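Local coordinates for SnoaL-like domain-containing protein (Kribbella flavida, PDB 4GB5) that is of unknown function but, as a SnoaL-like member of the NTF2 superfamily, probably encloses a small ligand or substrate in a cone-shaped pocket, at residues E7-E12 / A125-D130; E15-Y20 / H77-H82; A21-L26 / T30-R35; D39-D44 / S59-A64; G81-I86 / T92-V97. All coordinates share one frame; numbering follows the deposited sequence. Where two conformers were deposited one is given.

Contact 1. Residues E7-E12 / A125-D130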
# COMPACT_ATOMS: atom_id res chain seq x y z
N GLU A 7 15.26 -10.19 -12.56
CA GLU A 7 14.87 -9.56 -11.31
C GLU A 7 15.09 -8.07 -11.37
O GLU A 7 14.35 -7.33 -10.75
CB GLU A 7 15.56 -10.18 -10.10
CG GLU A 7 15.05 -11.58 -9.76
CD GLU A 7 13.53 -11.66 -9.64
OE1 GLU A 7 12.91 -10.69 -9.15
OE2 GLU A 7 12.96 -12.68 -10.08
N THR A 8 16.07 -7.61 -12.14
CA THR A 8 16.22 -6.18 -12.30
C THR A 8 15.03 -5.65 -13.08
O THR A 8 14.48 -4.62 -12.74
CB THR A 8 17.52 -5.80 -12.99
OG1 THR A 8 18.63 -6.28 -12.19
CG2 THR A 8 17.60 -4.29 -13.14
N ASP A 9 14.63 -6.36 -14.13
CA ASP A 9 13.46 -5.95 -14.91
C ASP A 9 12.22 -5.88 -14.03
O ASP A 9 11.47 -4.92 -14.09
CB ASP A 9 13.18 -6.95 -16.05
CG ASP A 9 14.16 -6.85 -17.16
OD1 ASP A 9 14.69 -5.74 -17.44
OD2 ASP A 9 14.46 -7.91 -17.78
N ARG A 10 12.00 -6.89 -13.21
CA ARG A 10 10.84 -6.90 -12.31
C ARG A 10 10.86 -5.72 -11.39
O ARG A 10 9.85 -5.06 -11.21
CB ARG A 10 10.80 -8.19 -11.46
CG ARG A 10 9.54 -8.24 -10.58
CD ARG A 10 9.63 -9.20 -9.43
NE ARG A 10 10.09 -10.52 -9.84
CZ ARG A 10 9.32 -11.58 -10.04
NH1 ARG A 10 8.00 -11.50 -9.94
NH2 ARG A 10 9.89 -12.74 -10.36
N ALA A 11 12.00 -5.47 -10.77
CA ALA A 11 12.08 -4.36 -9.82
C ALA A 11 11.83 -3.00 -10.53
O ALA A 11 11.16 -2.13 -9.99
CB ALA A 11 13.43 -4.36 -9.09
N GLU A 12 12.35 -2.84 -11.74
CA GLU A 12 12.17 -1.62 -12.50
C GLU A 12 10.70 -1.44 -12.90
O GLU A 12 10.17 -0.31 -12.87
CB GLU A 12 13.11 -1.55 -13.70
CG GLU A 12 14.57 -1.27 -13.31
CD GLU A 12 15.51 -1.25 -14.49
OE1 GLU A 12 15.05 -1.47 -15.63
OE2 GLU A 12 16.72 -0.99 -14.28
N ALA A 125 3.64 -3.36 -20.02
CA ALA A 125 4.87 -2.56 -20.13
C ALA A 125 5.72 -3.07 -21.25
O ALA A 125 5.59 -4.21 -21.68
CB ALA A 125 5.65 -2.61 -18.83
N VAL A 126 6.55 -2.19 -21.78
CA VAL A 126 7.52 -2.53 -22.80
C VAL A 126 8.88 -1.99 -22.44
O VAL A 126 9.01 -0.92 -21.79
CB VAL A 126 7.11 -2.01 -24.19
CG1 VAL A 126 5.81 -2.64 -24.61
CG2 VAL A 126 6.98 -0.56 -24.21
N ARG A 127 9.89 -2.76 -22.80
CA ARG A 127 11.25 -2.33 -22.53
C ARG A 127 11.73 -1.47 -23.70
O ARG A 127 11.96 -1.94 -24.80
CB ARG A 127 12.17 -3.54 -22.32
CG ARG A 127 13.61 -3.15 -21.93
CD ARG A 127 14.67 -4.15 -22.49
NE ARG A 127 14.41 -5.54 -22.10
CZ ARG A 127 14.65 -6.03 -20.89
NH1 ARG A 127 14.40 -7.30 -20.61
NH2 ARG A 127 15.16 -5.24 -19.95
N THR A 128 11.81 -0.17 -23.45
CA THR A 128 12.30 0.75 -24.48
C THR A 128 13.77 0.92 -24.35
O THR A 128 14.40 0.44 -23.41
CB THR A 128 11.66 2.14 -24.40
OG1 THR A 128 12.29 2.92 -23.35
CG2 THR A 128 10.18 2.04 -24.22
N ALA A 129 14.36 1.62 -25.32
CA ALA A 129 15.76 1.93 -25.23
C ALA A 129 16.13 2.77 -24.02
O ALA A 129 17.30 2.80 -23.61
CB ALA A 129 16.22 2.63 -26.52
N ASP A 130 15.15 3.46 -23.44
CA ASP A 130 15.36 4.29 -22.25
C ASP A 130 14.75 3.65 -20.99
O ASP A 130 14.50 4.32 -19.99
CB ASP A 130 14.76 5.68 -22.47
CG ASP A 130 15.47 6.46 -23.56
OD1 ASP A 130 16.69 6.70 -23.40
OD2 ASP A 130 14.81 6.82 -24.55
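Between residues 7-12 and 125-130 the whole contact is one pair, Asp9 and Arg127, joined by a tight two-pronged salt bridge. The guanidinium meets the carboxylate end-on, NH1 and NH2 each taking one oxygen. Arg127 NH2 lies 2.6 Å from Asp9 OD1, and this is the more bent prong. The other is straighter: Arg127 NH1 reaches Asp9 OD2 at 2.9 Å and 160°. The two groups are not coplanar. Their planes stand 57° apart, and OD2 is met from above the carboxylate plane, while OD1 is met on its syn side but well tilted out of the plane. Arg127 CG points away from its backbone N (chi1 -176°), and the chain then bends at chi2 and chi3 to bring the guanidinium to the Asp9 carboxylate. The pair ties the N-terminal helix of this NTF2-like domain to a strand of the sheet that it covers. Asp9 is buried, and Trp132 NE1 on strand 131-145 gives OD1 a second hydrogen bond. Two donors on OD1 would be expected to favour the ionised carboxylate. With an alanine in place of Asp9, the Arg127 guanidinium would probably lose its anionic mate and Trp132 NE1 this acceptor. On the helix itself, Arg10 holds Glu7 side-on, with Arg10 NE 2.9 Å from Glu7 OE1. Both of these residues also pack on Ala11 of a neighbouring subunit.

Contact 2. Residues E15-Y20 / H77-H82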
# COMPACT_ATOMS: atom_id res chain seq x y z
N GLU A 15 8.82 -0.42 -9.82
CA GLU A 15 9.11 0.99 -9.53
C GLU A 15 8.35 1.90 -10.45
O GLU A 15 7.98 3.01 -10.06
CB GLU A 15 10.61 1.23 -9.66
CG GLU A 15 11.06 2.60 -9.35
CD GLU A 15 12.56 2.70 -9.26
OE1 GLU A 15 13.16 2.34 -8.21
OE2 GLU A 15 13.14 3.14 -10.27
N LEU A 16 8.07 1.49 -11.69
CA LEU A 16 7.28 2.34 -12.58
C LEU A 16 5.95 2.71 -12.01
O LEU A 16 5.42 3.79 -12.29
CB LEU A 16 6.94 1.66 -13.90
CG LEU A 16 7.96 1.70 -14.99
CD1 LEU A 16 7.48 0.88 -16.15
CD2 LEU A 16 8.14 3.15 -15.43
N PHE A 17 5.38 1.82 -11.19
CA PHE A 17 4.11 2.12 -10.56
C PHE A 17 4.24 3.19 -9.48
O PHE A 17 3.29 3.92 -9.23
CB PHE A 17 3.46 0.84 -10.02
CG PHE A 17 2.88 0.03 -11.09
CD1 PHE A 17 1.52 0.17 -11.41
CD2 PHE A 17 3.62 -0.84 -11.86
CE1 PHE A 17 0.93 -0.55 -12.42
CE2 PHE A 17 3.06 -1.53 -12.89
CZ PHE A 17 1.69 -1.42 -13.18
N GLY A 18 5.41 3.29 -8.83
CA GLY A 18 5.68 4.41 -7.92
C GLY A 18 5.70 5.73 -8.69
O GLY A 18 5.08 6.71 -8.27
N ARG A 19 6.41 5.75 -9.81
CA ARG A 19 6.47 6.92 -10.65
C ARG A 19 5.11 7.25 -11.26
O ARG A 19 4.75 8.44 -11.42
CB ARG A 19 7.52 6.73 -11.75
CG ARG A 19 8.94 6.49 -11.24
CD ARG A 19 9.96 6.77 -12.33
NE ARG A 19 11.16 7.44 -11.82
CZ ARG A 19 12.29 6.83 -11.50
NH1 ARG A 19 13.32 7.52 -11.05
NH2 ARG A 19 12.40 5.52 -11.64
N TYR A 20 4.33 6.23 -11.61
CA TYR A 20 2.98 6.44 -12.12
C TYR A 20 2.13 7.18 -11.11
O TYR A 20 1.41 8.14 -11.42
CB TYR A 20 2.32 5.10 -12.49
CG TYR A 20 0.85 5.21 -12.91
CD1 TYR A 20 0.51 5.38 -14.21
CD2 TYR A 20 -0.18 5.16 -11.97
CE1 TYR A 20 -0.79 5.49 -14.61
CE2 TYR A 20 -1.49 5.26 -12.35
CZ TYR A 20 -1.80 5.42 -13.68
OH TYR A 20 -3.11 5.53 -14.07
N HIS A 77 -2.67 7.87 -4.59
CA HIS A 77 -2.77 6.55 -5.16
C HIS A 77 -1.89 5.60 -4.41
O HIS A 77 -0.67 5.76 -4.47
CB HIS A 77 -2.36 6.54 -6.65
CG HIS A 77 -3.30 7.28 -7.53
ND1 HIS A 77 -3.45 8.64 -7.46
CD2 HIS A 77 -4.10 6.86 -8.54
CE1 HIS A 77 -4.34 9.04 -8.36
NE2 HIS A 77 -4.74 7.98 -9.04
N ALA A 78 -2.49 4.60 -3.77
CA ALA A 78 -1.74 3.55 -3.09
C ALA A 78 -1.83 2.30 -3.95
O ALA A 78 -2.89 1.65 -4.02
CB ALA A 78 -2.33 3.32 -1.72
N ILE A 79 -0.74 1.95 -4.60
CA ILE A 79 -0.67 0.81 -5.54
C ILE A 79 0.16 -0.29 -4.88
O ILE A 79 1.30 -0.07 -4.47
CB ILE A 79 -0.10 1.23 -6.89
CG1 ILE A 79 -0.85 2.47 -7.39
CG2 ILE A 79 -0.10 0.09 -7.89
CD1 ILE A 79 -0.36 3.00 -8.71
N THR A 80 -0.44 -1.47 -4.79
CA THR A 80 0.13 -2.55 -4.03
C THR A 80 -0.08 -3.88 -4.72
O THR A 80 -0.87 -3.99 -5.69
CB THR A 80 -0.55 -2.64 -2.64
OG1 THR A 80 -1.96 -2.90 -2.80
CG2 THR A 80 -0.38 -1.40 -1.87
N GLY A 81 0.59 -4.94 -4.27
CA GLY A 81 0.22 -6.27 -4.73
C GLY A 81 0.56 -6.59 -6.17
O GLY A 81 -0.15 -7.33 -6.83
N HIS A 82 1.70 -6.11 -6.65
CA HIS A 82 2.08 -6.27 -8.06
C HIS A 82 2.31 -7.72 -8.42
O HIS A 82 3.08 -8.41 -7.75
CB HIS A 82 3.34 -5.44 -8.38
CG HIS A 82 3.29 -4.06 -7.82
ND1 HIS A 82 3.52 -3.82 -6.48
CD2 HIS A 82 3.07 -2.87 -8.41
CE1 HIS A 82 3.45 -2.52 -6.28
NE2 HIS A 82 3.14 -1.92 -7.42
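Phe17 and His82 form the aromatic pair of this contact, an offset edge-to-face stack. The His82 edge is turned toward the Phe17 face, with ring planes at 66° and centroids 5.5 Å apart. His82 CD2 comes within 4.0 Å of Phe17 CG, while His82 NE2 lies 3.8 Å from Phe17 CB. The two side chains run past each other in opposite directions. The remaining contacts are apolar and centre on Ile79. Its two branches divide the work: Ile79 CG2 meets Phe17 CD1 at 3.9 Å, and Ile79 CD1 reaches Tyr20 CD2 at 3.9 Å. The first torsion of Ile79 (chi1 -51°) sets CG1 beside the backbone N, which carries CD1 along toward Tyr20. Ile79 CD1 also rests 3.8 Å from the carbonyl oxygen Phe17 O. Losing the Phe17 ring to an alanine is likely to open a gap beside Ile79 CG2 and leave the His82 edge without its partner. Beyond these residues, Phe17 also packs on Ile93 and Leu134, and the Tyr20 ring meets Tyr121 edge-to-face. The axes of segments 15-20 and 77-82 run nearly antiparallel (167°) and approach to 9.0 Å. This is the long N-terminal helix lying against the curved sheet, as in the alpha+beta cone of NTF2-like proteins.

Contact 3. Residues A21-L26 / T30-R35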
# COMPACT_ATOMS: atom_id res chain seq x y z
N ALA A 21 2.18 6.71 -9.89
CA ALA A 21 1.43 7.36 -8.79
C ALA A 21 1.91 8.76 -8.54
O ALA A 21 1.11 9.65 -8.27
CB ALA A 21 1.49 6.52 -7.53
N ASP A 22 3.19 8.98 -8.73
CA ASP A 22 3.75 10.32 -8.59
C ASP A 22 3.22 11.31 -9.64
O ASP A 22 3.04 12.47 -9.33
CB ASP A 22 5.27 10.30 -8.73
CG ASP A 22 5.98 9.68 -7.53
OD1 ASP A 22 5.42 9.78 -6.40
OD2 ASP A 22 7.13 9.17 -7.72
N ILE A 23 2.97 10.87 -10.88
CA ILE A 23 2.41 11.76 -11.90
C ILE A 23 1.19 12.45 -11.35
O ILE A 23 1.09 13.69 -11.37
CB ILE A 23 2.05 11.00 -13.20
CG1 ILE A 23 3.33 10.61 -13.93
CG2 ILE A 23 1.21 11.86 -14.14
CD1 ILE A 23 3.15 9.56 -15.01
N ALA A 24 0.23 11.67 -10.88
CA ALA A 24 -1.00 12.24 -10.40
C ALA A 24 -0.79 12.98 -9.10
O ALA A 24 -1.25 14.11 -8.95
CB ALA A 24 -2.01 11.15 -10.20
N ASP A 25 -0.11 12.37 -8.15
CA ASP A 25 -0.15 12.87 -6.78
C ASP A 25 0.80 14.05 -6.57
O ASP A 25 0.56 14.90 -5.68
CB ASP A 25 0.14 11.75 -5.77
CG ASP A 25 -0.86 10.62 -5.83
OD1 ASP A 25 -1.99 10.82 -6.31
OD2 ASP A 25 -0.51 9.49 -5.40
N LEU A 26 1.84 14.16 -7.38
CA LEU A 26 2.68 15.39 -7.42
C LEU A 26 2.20 16.38 -8.47
O LEU A 26 2.77 17.45 -8.58
CB LEU A 26 4.14 15.04 -7.74
CG LEU A 26 4.89 14.14 -6.76
CD1 LEU A 26 6.20 13.64 -7.31
CD2 LEU A 26 5.07 14.85 -5.41
N THR A 30 4.04 16.73 -17.17
CA THR A 30 4.84 17.15 -18.32
C THR A 30 6.06 16.28 -18.53
O THR A 30 6.19 15.65 -19.59
CB THR A 30 5.24 18.62 -18.09
OG1 THR A 30 4.04 19.40 -18.01
CG2 THR A 30 6.11 19.09 -19.20
N ASP A 31 6.96 16.25 -17.56
CA ASP A 31 8.19 15.45 -17.64
C ASP A 31 7.98 13.97 -17.27
O ASP A 31 8.34 13.07 -18.04
CB ASP A 31 9.26 16.09 -16.74
CG ASP A 31 10.55 15.28 -16.67
OD1 ASP A 31 11.33 15.36 -17.63
OD2 ASP A 31 10.78 14.58 -15.66
N LEU A 32 7.41 13.73 -16.10
CA LEU A 32 7.26 12.38 -15.55
C LEU A 32 6.53 11.44 -16.53
O LEU A 32 6.96 10.27 -16.67
CB LEU A 32 6.59 12.43 -14.20
CG LEU A 32 6.91 11.38 -13.16
CD1 LEU A 32 8.38 10.94 -13.16
CD2 LEU A 32 6.50 11.98 -11.81
N PRO A 33 5.44 11.89 -17.20
CA PRO A 33 4.81 10.91 -18.11
C PRO A 33 5.75 10.36 -19.17
O PRO A 33 5.56 9.19 -19.54
CB PRO A 33 3.65 11.68 -18.73
CG PRO A 33 3.28 12.69 -17.64
CD PRO A 33 4.59 13.09 -17.04
N ARG A 34 6.72 11.13 -19.63
CA ARG A 34 7.67 10.60 -20.59
C ARG A 34 8.60 9.54 -20.02
O ARG A 34 9.10 8.70 -20.74
CB ARG A 34 8.52 11.73 -21.18
CG ARG A 34 7.71 12.82 -21.79
CD ARG A 34 7.66 12.70 -23.30
NE ARG A 34 6.50 13.40 -23.83
CZ ARG A 34 5.85 13.05 -24.94
NH1 ARG A 34 6.25 12.01 -25.67
NH2 ARG A 34 4.79 13.76 -25.32
N ARG A 35 8.83 9.63 -18.71
CA ARG A 35 9.66 8.66 -18.01
C ARG A 35 8.90 7.41 -17.63
O ARG A 35 9.49 6.38 -17.26
CB ARG A 35 10.19 9.30 -16.74
CG ARG A 35 11.01 10.54 -17.10
CD ARG A 35 11.74 11.12 -15.91
NE ARG A 35 12.38 12.37 -16.31
CZ ARG A 35 13.58 12.48 -16.87
NH1 ARG A 35 14.33 11.41 -17.09
NH2 ARG A 35 14.04 13.69 -17.20
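The ring of Pro33 has the end of Ile23 lying over it. Ile23 CD1 is 3.8 Å from Pro33 CA, 3.9 Å from Pro33 N and 4.1 Å from Pro33 CG, so the methyl sits over the ring, not against one corner. The Arg35 guanidinium, a truly flat group, has Asp31 at its edge. Arg35 NE reaches Asp31 OD2 at 2.8 Å and 170°, in the guanidinium plane. Arg35 NH2 reaches Asp31 OD1 at 3.2 Å, which completes a side-on salt bridge. The carboxylate of Asp22 turns to another chain: its OD1 is hydrogen-bonded to His94 of a neighbouring subunit. Only the CB of Asp22 is used here, 3.7 Å from Leu32 CD2.

Aliphatic packing does the rest. Leu32 presents its CB and CG to the Ile23 shaft, with Ile23 CG1 3.7 Å from Leu32 CG. Ile23 CG1 stands opposite the carbonyl carbon (chi1 -72°), and an extended chi2 of 165° carries CD1 on beyond Leu32 to the proline. Thus one isoleucine touches two consecutive residues. Ile23 also packs on Leu65 of helix 58-69. In the short connection, the Glu28 carboxylate accepts from the backbone N of Thr30, Asp31 and Leu32. Helix 6-25 and helix 32-36 are two helices joined by a short loop, packed through Ile23, in this NTF2-like fold.

Contact 4. Residues D39-D44 / S59-A64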
# COMPACT_ATOMS: atom_id res chain seq x y z
N ASP A 39 4.70 6.54 -25.94
CA ASP A 39 3.98 7.52 -26.75
C ASP A 39 3.83 6.87 -28.11
O ASP A 39 4.82 6.75 -28.83
CB ASP A 39 4.78 8.81 -26.89
CG ASP A 39 3.98 9.94 -27.50
OD1 ASP A 39 2.80 9.71 -27.87
OD2 ASP A 39 4.55 11.05 -27.67
N PRO A 40 2.60 6.48 -28.49
CA PRO A 40 1.36 6.68 -27.76
C PRO A 40 1.16 5.69 -26.62
O PRO A 40 1.95 4.79 -26.43
CB PRO A 40 0.30 6.51 -28.85
CG PRO A 40 0.92 5.54 -29.82
CD PRO A 40 2.38 5.87 -29.82
N LEU A 41 0.04 5.88 -25.92
CA LEU A 41 -0.33 5.10 -24.75
C LEU A 41 -1.76 4.59 -24.94
O LEU A 41 -2.64 5.35 -25.38
CB LEU A 41 -0.30 6.03 -23.51
CG LEU A 41 -0.77 5.51 -22.15
CD1 LEU A 41 0.09 4.33 -21.78
CD2 LEU A 41 -0.70 6.52 -21.08
N THR A 42 -2.02 3.33 -24.61
CA THR A 42 -3.37 2.84 -24.58
C THR A 42 -3.96 2.98 -23.18
O THR A 42 -3.31 2.63 -22.21
CB THR A 42 -3.42 1.38 -25.03
OG1 THR A 42 -2.99 1.33 -26.39
CG2 THR A 42 -4.82 0.85 -24.95
N ILE A 43 -5.17 3.54 -23.09
CA ILE A 43 -5.83 3.74 -21.82
C ILE A 43 -7.24 3.19 -21.81
O ILE A 43 -7.94 3.26 -22.79
CB ILE A 43 -5.89 5.23 -21.45
CG1 ILE A 43 -6.51 6.02 -22.57
CG2 ILE A 43 -4.49 5.77 -21.19
CD1 ILE A 43 -6.80 7.47 -22.20
N ASP A 44 -7.63 2.60 -20.68
CA ASP A 44 -8.96 2.08 -20.51
C ASP A 44 -9.39 2.34 -19.08
O ASP A 44 -8.99 1.63 -18.12
CB ASP A 44 -8.98 0.59 -20.82
CG ASP A 44 -10.34 -0.05 -20.58
OD1 ASP A 44 -11.25 0.61 -20.01
OD2 ASP A 44 -10.49 -1.26 -20.93
N SER A 59 1.07 13.40 -25.19
CA SER A 59 0.86 14.78 -24.78
C SER A 59 -0.64 15.06 -24.56
O SER A 59 -1.01 15.86 -23.71
CB SER A 59 1.48 15.74 -25.77
OG SER A 59 0.82 15.66 -26.99
N ASP A 60 -1.51 14.40 -25.32
CA ASP A 60 -2.94 14.51 -25.10
C ASP A 60 -3.31 13.93 -23.72
O ASP A 60 -4.14 14.50 -23.00
CB ASP A 60 -3.75 13.74 -26.16
CG ASP A 60 -3.78 14.46 -27.51
OD1 ASP A 60 -3.40 15.64 -27.59
OD2 ASP A 60 -4.25 13.83 -28.50
N TYR A 61 -2.76 12.76 -23.41
CA TYR A 61 -3.04 12.10 -22.14
C TYR A 61 -2.59 13.02 -21.02
O TYR A 61 -3.32 13.24 -20.06
CB TYR A 61 -2.29 10.75 -22.08
CG TYR A 61 -2.29 10.06 -20.76
CD1 TYR A 61 -1.15 10.05 -19.98
CD2 TYR A 61 -3.44 9.44 -20.29
CE1 TYR A 61 -1.16 9.40 -18.74
CE2 TYR A 61 -3.45 8.79 -19.07
CZ TYR A 61 -2.32 8.77 -18.33
OH TYR A 61 -2.36 8.13 -17.11
N GLY A 62 -1.39 13.55 -21.11
CA GLY A 62 -0.91 14.46 -20.07
C GLY A 62 -1.79 15.69 -19.90
O GLY A 62 -2.07 16.07 -18.76
N ALA A 63 -2.24 16.30 -20.99
CA ALA A 63 -3.07 17.49 -20.94
C ALA A 63 -4.41 17.15 -20.30
O ALA A 63 -4.96 17.94 -19.53
CB ALA A 63 -3.26 18.07 -22.37
N ALA A 64 -4.94 15.98 -20.66
CA ALA A 64 -6.21 15.53 -20.10
C ALA A 64 -6.10 15.29 -18.60
O ALA A 64 -7.00 15.64 -17.84
CB ALA A 64 -6.65 14.25 -20.80
O HOH W 1 2.81 13.11 -27.56
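Leu41 and Tyr61 meet where helix 58-69 packs beside strand 41-44, a helix-on-sheet contact within the NTF2-like alpha+beta fold. The main interaction is a CH-pi contact. Leu41 CD2 sits over the middle of the Tyr61 ring, 3.6 Å from its centroid and only 9° off the ring normal. The methyl is therefore almost evenly spaced from the ring carbons, with Tyr61 CD1 at 3.7 Å from Leu41 CD2. The first torsion of Leu41 (chi1 174°) throws CG away from the backbone N and out toward the helix.

Ile43 adds a purely apolar touch two residues along the strand. Ile43 CG2 lies 3.8 Å from Tyr61 CE2 and approaches the ring obliquely. Leu41 and Ile43 thus project from the same side of the strand, and one tyrosine side chain reaches both. The Tyr61 ring also meets His37 edge-to-face and packs on Val56 of strand 54-56, so it is buried among several elements.

Polar links lie at the start of the segments, where the chain turns a corner at Asp39 and Pro40, which follows a cis peptide bond. Asp39 OD1 accepts a hydrogen bond from Leu58 N, and OD2 makes a salt bridge with Arg34. A water donates to Asp39 OD2 at 2.7 Å and accepts from Ser59 N at 3.0 Å, bridging the corner to the first turn of the helix.

Contact 5. Residues G81-I86 / T92-V97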
# COMPACT_ATOMS: atom_id res chain seq x y z
N GLY A 81 0.59 -4.94 -4.27
CA GLY A 81 0.22 -6.27 -4.73
C GLY A 81 0.56 -6.59 -6.17
O GLY A 81 -0.15 -7.33 -6.83
N HIS A 82 1.70 -6.11 -6.65
CA HIS A 82 2.08 -6.27 -8.06
C HIS A 82 2.31 -7.72 -8.42
O HIS A 82 3.08 -8.41 -7.75
CB HIS A 82 3.34 -5.44 -8.38
CG HIS A 82 3.29 -4.06 -7.82
ND1 HIS A 82 3.52 -3.82 -6.48
CD2 HIS A 82 3.07 -2.87 -8.41
CE1 HIS A 82 3.45 -2.52 -6.28
NE2 HIS A 82 3.14 -1.92 -7.42
N VAL A 83 1.68 -8.18 -9.50
CA VAL A 83 1.86 -9.51 -10.03
C VAL A 83 2.37 -9.30 -11.46
O VAL A 83 1.63 -8.79 -12.32
CB VAL A 83 0.55 -10.25 -10.03
CG1 VAL A 83 0.71 -11.62 -10.63
CG2 VAL A 83 -0.06 -10.36 -8.63
N VAL A 84 3.67 -9.60 -11.67
CA VAL A 84 4.39 -9.19 -12.87
C VAL A 84 4.78 -10.43 -13.65
O VAL A 84 5.39 -11.35 -13.10
CB VAL A 84 5.64 -8.40 -12.47
CG1 VAL A 84 6.45 -8.07 -13.70
CG2 VAL A 84 5.29 -7.14 -11.66
N THR A 85 4.46 -10.44 -14.94
CA THR A 85 4.86 -11.51 -15.82
C THR A 85 5.65 -10.92 -16.95
O THR A 85 5.15 -10.05 -17.64
CB THR A 85 3.61 -12.23 -16.35
OG1 THR A 85 2.78 -12.60 -15.22
CG2 THR A 85 3.98 -13.48 -17.13
N ILE A 86 6.90 -11.37 -17.14
CA ILE A 86 7.80 -10.77 -18.10
C ILE A 86 8.12 -11.77 -19.22
O ILE A 86 8.34 -12.96 -18.95
CB ILE A 86 9.11 -10.36 -17.44
CG1 ILE A 86 8.80 -9.37 -16.31
CG2 ILE A 86 10.07 -9.77 -18.45
CD1 ILE A 86 9.98 -9.16 -15.35
N THR A 92 3.26 -8.01 -18.41
CA THR A 92 1.95 -7.66 -17.89
C THR A 92 2.04 -7.46 -16.39
O THR A 92 2.84 -8.12 -15.73
CB THR A 92 0.90 -8.74 -18.16
OG1 THR A 92 1.32 -9.98 -17.56
CG2 THR A 92 0.77 -8.96 -19.64
N ILE A 93 1.25 -6.54 -15.87
CA ILE A 93 1.21 -6.33 -14.45
C ILE A 93 -0.22 -6.19 -14.01
O ILE A 93 -0.95 -5.33 -14.49
CB ILE A 93 1.91 -5.05 -14.05
CG1 ILE A 93 3.29 -4.92 -14.67
CG2 ILE A 93 1.96 -4.97 -12.53
CD1 ILE A 93 3.37 -4.26 -15.99
N HIS A 94 -0.58 -6.99 -13.02
CA HIS A 94 -1.83 -6.84 -12.30
C HIS A 94 -1.51 -6.26 -10.95
O HIS A 94 -0.58 -6.74 -10.27
CB HIS A 94 -2.53 -8.18 -12.16
CG HIS A 94 -3.66 -8.18 -11.20
ND1 HIS A 94 -4.95 -7.88 -11.60
CD2 HIS A 94 -3.73 -8.50 -9.89
CE1 HIS A 94 -5.76 -7.98 -10.55
NE2 HIS A 94 -5.04 -8.32 -9.50
N ALA A 95 -2.25 -5.26 -10.52
CA ALA A 95 -1.99 -4.69 -9.19
C ALA A 95 -3.27 -4.20 -8.55
O ALA A 95 -4.24 -3.90 -9.25
CB ALA A 95 -0.94 -3.55 -9.25
N HIS A 96 -3.23 -4.05 -7.24
CA HIS A 96 -4.28 -3.34 -6.51
C HIS A 96 -4.03 -1.84 -6.52
O HIS A 96 -2.87 -1.38 -6.46
CB HIS A 96 -4.26 -3.78 -5.05
CG HIS A 96 -5.02 -5.02 -4.74
ND1 HIS A 96 -4.77 -6.24 -5.33
CD2 HIS A 96 -6.06 -5.22 -3.88
CE1 HIS A 96 -5.63 -7.14 -4.87
NE2 HIS A 96 -6.42 -6.54 -3.99
N VAL A 97 -5.11 -1.07 -6.57
CA VAL A 97 -5.06 0.37 -6.39
C VAL A 97 -6.16 0.87 -5.51
O VAL A 97 -7.32 0.49 -5.65
CB VAL A 97 -5.05 1.12 -7.77
CG1 VAL A 97 -6.19 0.78 -8.63
CG2 VAL A 97 -4.97 2.65 -7.55
O HOH W 2 -2.91 -7.60 -6.80
O HOH W 3 1.06 -10.44 -14.63
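Val83 and His94 face each other as a hydrogen-bonded antiparallel pair, with Val83 N 2.8 Å from His94 O and His94 N 2.9 Å from Val83 O. Thr85 and Thr92 repeat the pattern, Thr85 N lying 2.9 Å from Thr92 O and Thr92 N donating a hydrogen bond to Thr85 O. Between the two pairs of hydrogen bonds, Ile93 CA makes a CA-H...O contact of 3.3 Å with Val83 O. One water donates to Val83 O and hydrogen-bonds to Thr85 OG1 and Thr92 OG1. A second water joins Gly81 O to His96 ND1, lying at the edge of the imidazole in its plane. His94 uses both ring nitrogens: ND1 binds Asp122 and NE2 binds Asp22 of a neighbouring subunit.

On the helix-covered face Val84 CG2 meets Ile93 CG2 at 4.1 Å, the two side chains lying side by side, and Ala95 CB touches His82 CD2 at 4.2 Å. Thr85 and Thr92 pair likewise on the other face, where Thr85 CB is 3.4 Å from Thr92 OG1. Toward Thr80, which bonds to His96, the register slips by one residue: Gly81, with positive phi, and His82 stand against Ala95. This is a beta bulge in the antiparallel hairpin 74-87/90-102.

Contacts 1, 2 and 3 follow helix 6-25 from its first turns to its end, and contact 3 lies about 17 Å from contact 1, centre to centre. Contacts 2 and 5 share Gly81 and His82, with centres about 9 Å apart, and Phe17 CZ packs on Ile93 CG2 between them. Ile86 of contact 5 packs on Asp9 and Arg10 of contact 1. Asp25 OD2 ties contact 3 to His77 N of contact 2. The Arg34-Asp39 salt bridge joins contacts 3 and 4. Asp22 and Asp25 of contact 3 hydrogen-bond to His94 and His96 of contact 5 in a neighbouring subunit. No active site is assigned; a triethylene glycol, probably from crystallisation, lies about 3 Å from the Thr92 side chain.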